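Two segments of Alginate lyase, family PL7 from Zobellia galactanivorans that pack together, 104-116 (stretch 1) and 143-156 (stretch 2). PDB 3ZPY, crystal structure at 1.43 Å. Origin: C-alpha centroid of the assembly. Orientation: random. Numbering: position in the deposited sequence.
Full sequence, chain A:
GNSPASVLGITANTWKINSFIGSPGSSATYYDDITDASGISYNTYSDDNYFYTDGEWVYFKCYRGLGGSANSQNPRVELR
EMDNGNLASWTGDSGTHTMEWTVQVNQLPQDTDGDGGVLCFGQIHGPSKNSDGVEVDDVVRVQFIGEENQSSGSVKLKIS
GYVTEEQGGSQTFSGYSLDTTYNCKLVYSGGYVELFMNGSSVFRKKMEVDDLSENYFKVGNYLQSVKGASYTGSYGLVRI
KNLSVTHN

Stretch 1 (104-116) QVNQLPQDTDGDG
Stretch 2 (143-156) QFIGEENQSSGSVK

Three hydrogen bonds fasten the loop after strand 104-107 to the turn that joins strand 143-146 to the strand holding 154-156. The shortest is charged: Gly 116 N donates to Glu 148 OE1 (2.7 Å, 155°), a carboxylate oxygen placed by chi1 p (53°) and chi2 m (-83°). Two backbone bonds follow, Leu 108 N to Gln 150 O (2.9 Å, 167°) and Asn 149 N to Pro 109 O (2.9 Å, 160°). Their register runs antiparallel: CA atoms lie 4.8 Å apart for Gln 107 and Ser 151 and for Pro 109 and Asn 149. CA-H...O contacts supplement this ladder, with Asn 149 CA 3.1 Å from Leu 108 O and Gln 107 CA 3.4 Å from Gln 150 O.

Each partner is shaped by its own turn. Glu 147 to Gln 150 form a type II turn, closed by Gln 150 N to Glu 147 O (3.0 Å); Asn 149 sits at phi/psi 54/28. The extended Gln 150 side chain (t, t) braces it, OE1 accepting from Glu 147 N (2.8 Å) and NE2 donating to Ser 152 O (2.8 Å) and Ser 154 O (3.0 Å). Asp 111 to Gly 114 form a type I turn, and Asp 111 N to Gly 116 O (2.8 Å) draws the loop back. Gly 116, at 106/162, brings its CA within 3.4 Å of Gly 146 O and 4.2 Å of Glu 148 CA.

Leu 108 (m, t) points toward stretch 2, its CD1 3.6 Å from Gly 146 N and 4.1 Å from Val 155 CG1. Farther along, Val 105 CA and Phe 144 CA are 7.9 Å apart and the side chains make the contact: Val 105 (t) sets CG2 3.5 Å from Phe 144 CD2, meeting the ring (chi1 m) obliquely. Outside this apolar packing, Gln 110 CG lies 3.6 Å from Glu 148 CB. In all, 682 Å² is buried between the two stretches, both sides summed.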

# COMPACT_ATOMS: atom_id res chain seq x y z
N GLN A 104 -2.21 -6.95 -9.29
CA GLN A 104 -3.03 -8.09 -8.84
C GLN A 104 -2.76 -8.38 -7.39
O GLN A 104 -1.71 -8.01 -6.84
CB GLN A 104 -2.71 -9.35 -9.60
CG GLN A 104 -2.78 -9.28 -11.15
CD GLN A 104 -2.77 -10.65 -11.74
OE1 GLN A 104 -2.48 -11.65 -10.99
NE2 GLN A 104 -3.06 -10.78 -13.01
N VAL A 105 -3.78 -8.98 -6.77
CA VAL A 105 -3.58 -9.52 -5.42
C VAL A 105 -3.68 -11.03 -5.66
O VAL A 105 -4.71 -11.50 -6.20
CB VAL A 105 -4.55 -8.98 -4.37
CG1 VAL A 105 -4.28 -9.69 -3.03
CG2 VAL A 105 -4.46 -7.45 -4.31
N ASN A 106 -2.65 -11.80 -5.22
CA ASN A 106 -2.62 -13.17 -5.45
C ASN A 106 -2.92 -14.03 -4.20
O ASN A 106 -3.11 -15.20 -4.34
CB ASN A 106 -1.22 -13.55 -5.96
CG ASN A 106 -0.89 -12.81 -7.29
OD1 ASN A 106 -1.60 -13.00 -8.29
ND2 ASN A 106 0.04 -11.87 -7.24
N GLN A 107 -2.95 -13.44 -3.00
CA GLN A 107 -3.14 -14.20 -1.78
C GLN A 107 -3.48 -13.20 -0.70
O GLN A 107 -2.82 -12.15 -0.61
CB GLN A 107 -1.79 -14.89 -1.37
CG GLN A 107 -1.91 -15.79 -0.16
CD GLN A 107 -2.59 -17.14 -0.35
OE1 GLN A 107 -2.68 -17.69 -1.39
NE2 GLN A 107 -2.94 -17.72 0.71
N LEU A 108 -4.47 -13.56 0.13
CA LEU A 108 -4.81 -12.77 1.33
C LEU A 108 -4.26 -13.49 2.56
O LEU A 108 -4.13 -14.73 2.60
CB LEU A 108 -6.34 -12.65 1.51
CG LEU A 108 -6.98 -11.81 0.41
CD1 LEU A 108 -8.48 -11.82 0.61
CD2 LEU A 108 -6.35 -10.45 0.26
N PRO A 109 -3.96 -12.69 3.63
CA PRO A 109 -3.52 -13.25 4.89
C PRO A 109 -4.73 -13.66 5.72
O PRO A 109 -5.88 -13.75 5.18
CB PRO A 109 -2.70 -12.11 5.49
CG PRO A 109 -3.58 -10.88 5.09
CD PRO A 109 -3.89 -11.21 3.61
N GLN A 110 -4.51 -13.91 7.05
CA GLN A 110 -5.61 -14.32 7.97
C GLN A 110 -5.60 -13.28 9.06
O GLN A 110 -4.51 -13.05 9.70
CB GLN A 110 -5.31 -15.67 8.51
CG GLN A 110 -6.27 -16.09 9.66
CD GLN A 110 -6.00 -17.48 10.10
OE1 GLN A 110 -5.36 -18.24 9.40
NE2 GLN A 110 -6.49 -17.84 11.26
N ASP A 111 -6.76 -12.68 9.30
CA ASP A 111 -6.96 -11.73 10.42
C ASP A 111 -6.50 -12.30 11.73
O ASP A 111 -6.49 -13.53 11.96
CB ASP A 111 -8.48 -11.49 10.56
CG ASP A 111 -9.05 -10.60 9.40
OD1 ASP A 111 -8.29 -10.28 8.42
OD2 ASP A 111 -10.27 -10.25 9.59
N THR A 112 -6.17 -11.40 12.68
CA THR A 112 -5.84 -11.80 14.08
C THR A 112 -6.93 -12.69 14.65
O THR A 112 -6.62 -13.71 15.27
CB THR A 112 -5.67 -10.54 14.96
OG1 THR A 112 -4.60 -9.80 14.37
CG2 THR A 112 -5.27 -10.95 16.43
N ASP A 113 -8.19 -12.31 14.39
CA ASP A 113 -9.34 -13.03 14.93
C ASP A 113 -9.66 -14.28 14.14
O ASP A 113 -10.61 -14.93 14.49
CB ASP A 113 -10.61 -12.15 15.05
CG ASP A 113 -11.17 -11.69 13.68
OD1 ASP A 113 -10.86 -12.37 12.67
OD2 ASP A 113 -11.99 -10.70 13.67
N GLY A 114 -8.94 -14.57 13.03
CA GLY A 114 -9.01 -15.87 12.33
C GLY A 114 -10.02 -15.91 11.19
O GLY A 114 -9.94 -16.80 10.27
N ASP A 115 -10.92 -14.95 11.17
CA ASP A 115 -12.00 -14.97 10.26
C ASP A 115 -11.85 -13.80 9.31
O ASP A 115 -12.03 -12.58 9.71
CB ASP A 115 -13.26 -14.75 10.99
CG ASP A 115 -14.51 -14.86 10.11
OD1 ASP A 115 -14.52 -15.69 9.14
OD2 ASP A 115 -15.48 -14.09 10.44
N GLY A 116 -11.49 -14.09 8.11
CA GLY A 116 -11.32 -13.05 7.11
C GLY A 116 -9.85 -12.77 6.83
O GLY A 116 -8.94 -13.20 7.60
N GLN A 143 -8.20 -1.50 -0.77
CA GLN A 143 -7.97 -2.81 -0.18
C GLN A 143 -8.84 -3.84 -0.89
O GLN A 143 -9.84 -3.52 -1.48
CB GLN A 143 -8.38 -2.85 1.30
CG GLN A 143 -7.63 -1.75 2.09
CD GLN A 143 -8.24 -1.37 3.34
OE1 GLN A 143 -7.55 -1.21 4.37
NE2 GLN A 143 -9.54 -1.10 3.26
N PHE A 144 -8.39 -5.10 -0.86
CA PHE A 144 -9.27 -6.24 -1.07
C PHE A 144 -9.49 -6.99 0.26
O PHE A 144 -8.52 -7.21 0.98
CB PHE A 144 -8.72 -7.21 -2.13
CG PHE A 144 -8.81 -6.73 -3.54
CD1 PHE A 144 -9.72 -5.77 -4.01
CD2 PHE A 144 -7.99 -7.38 -4.47
CE1 PHE A 144 -9.70 -5.41 -5.36
CE2 PHE A 144 -8.00 -7.06 -5.81
CZ PHE A 144 -8.89 -6.06 -6.25
N ILE A 145 -10.75 -7.38 0.47
CA ILE A 145 -11.15 -8.08 1.64
C ILE A 145 -11.86 -9.37 1.20
O ILE A 145 -12.70 -9.37 0.28
CB ILE A 145 -12.03 -7.22 2.56
CG1 ILE A 145 -12.38 -8.02 3.85
CG2 ILE A 145 -13.32 -6.72 1.84
CD1 ILE A 145 -12.83 -7.11 4.95
N GLY A 146 -11.55 -10.46 1.89
CA GLY A 146 -12.11 -11.78 1.58
C GLY A 146 -11.91 -12.77 2.69
O GLY A 146 -11.97 -12.40 3.86
N GLU A 147 -11.73 -14.03 2.35
CA GLU A 147 -11.62 -15.05 3.39
C GLU A 147 -10.18 -15.17 3.89
O GLU A 147 -9.22 -14.76 3.19
CB GLU A 147 -11.96 -16.41 2.78
CG GLU A 147 -13.37 -16.53 2.26
CD GLU A 147 -13.35 -17.59 1.18
OE1 GLU A 147 -13.28 -18.79 1.58
OE2 GLU A 147 -13.35 -17.24 -0.03
N GLU A 148 -10.03 -15.73 5.09
CA GLU A 148 -8.69 -15.92 5.65
C GLU A 148 -7.90 -16.83 4.68
O GLU A 148 -8.40 -17.82 4.17
CB GLU A 148 -8.72 -16.55 7.00
CG GLU A 148 -9.54 -17.87 7.08
CD GLU A 148 -11.05 -17.68 7.26
OE1 GLU A 148 -11.58 -16.56 6.99
OE2 GLU A 148 -11.72 -18.68 7.66
N ASN A 149 -6.65 -16.43 4.44
CA ASN A 149 -5.78 -17.25 3.51
C ASN A 149 -6.40 -17.48 2.15
O ASN A 149 -5.98 -18.46 1.50
CB ASN A 149 -5.34 -18.55 4.20
CG ASN A 149 -4.69 -18.21 5.51
OD1 ASN A 149 -5.01 -18.83 6.51
ND2 ASN A 149 -3.72 -17.26 5.45
N GLN A 150 -7.25 -16.55 1.71
CA GLN A 150 -7.85 -16.78 0.36
C GLN A 150 -6.79 -16.78 -0.77
O GLN A 150 -5.96 -15.83 -0.86
CB GLN A 150 -8.92 -15.72 0.09
CG GLN A 150 -9.79 -16.09 -1.12
CD GLN A 150 -10.97 -15.19 -1.34
OE1 GLN A 150 -11.38 -14.43 -0.38
NE2 GLN A 150 -11.50 -15.18 -2.50
N SER A 151 -6.81 -17.80 -1.63
CA SER A 151 -5.85 -18.01 -2.66
C SER A 151 -6.39 -17.79 -4.08
O SER A 151 -5.64 -17.80 -5.06
CB SER A 151 -5.25 -19.42 -2.44
OG SER A 151 -6.31 -20.36 -2.47
N SER A 152 -7.71 -17.66 -4.23
CA SER A 152 -8.34 -17.50 -5.59
C SER A 152 -9.72 -16.99 -5.36
O SER A 152 -10.25 -17.04 -4.24
CB SER A 152 -8.39 -18.84 -6.22
OG SER A 152 -9.32 -19.68 -5.58
N GLY A 153 -10.30 -16.42 -6.41
CA GLY A 153 -11.72 -16.14 -6.44
C GLY A 153 -12.09 -14.75 -6.04
O GLY A 153 -11.32 -13.78 -6.13
N SER A 154 -13.34 -14.68 -5.59
CA SER A 154 -14.03 -13.38 -5.49
C SER A 154 -13.73 -12.68 -4.20
O SER A 154 -13.68 -13.29 -3.15
CB SER A 154 -15.49 -13.52 -5.61
OG SER A 154 -15.96 -14.55 -4.75
N VAL A 155 -13.49 -11.37 -4.26
CA VAL A 155 -13.25 -10.52 -3.08
C VAL A 155 -14.01 -9.22 -3.25
O VAL A 155 -14.57 -8.91 -4.36
CB VAL A 155 -11.70 -10.23 -2.96
CG1 VAL A 155 -10.91 -11.51 -2.71
CG2 VAL A 155 -11.16 -9.51 -4.20
N LYS A 156 -14.00 -8.44 -2.19
CA LYS A 156 -14.55 -7.07 -2.35
C LYS A 156 -13.47 -6.02 -2.31
O LYS A 156 -12.47 -6.15 -1.58
CB LYS A 156 -15.58 -6.78 -1.26
CG LYS A 156 -16.82 -7.66 -1.40
CD LYS A 156 -17.79 -7.30 -0.26
CE LYS A 156 -19.04 -8.13 -0.40
NZ LYS A 156 -20.10 -7.62 0.53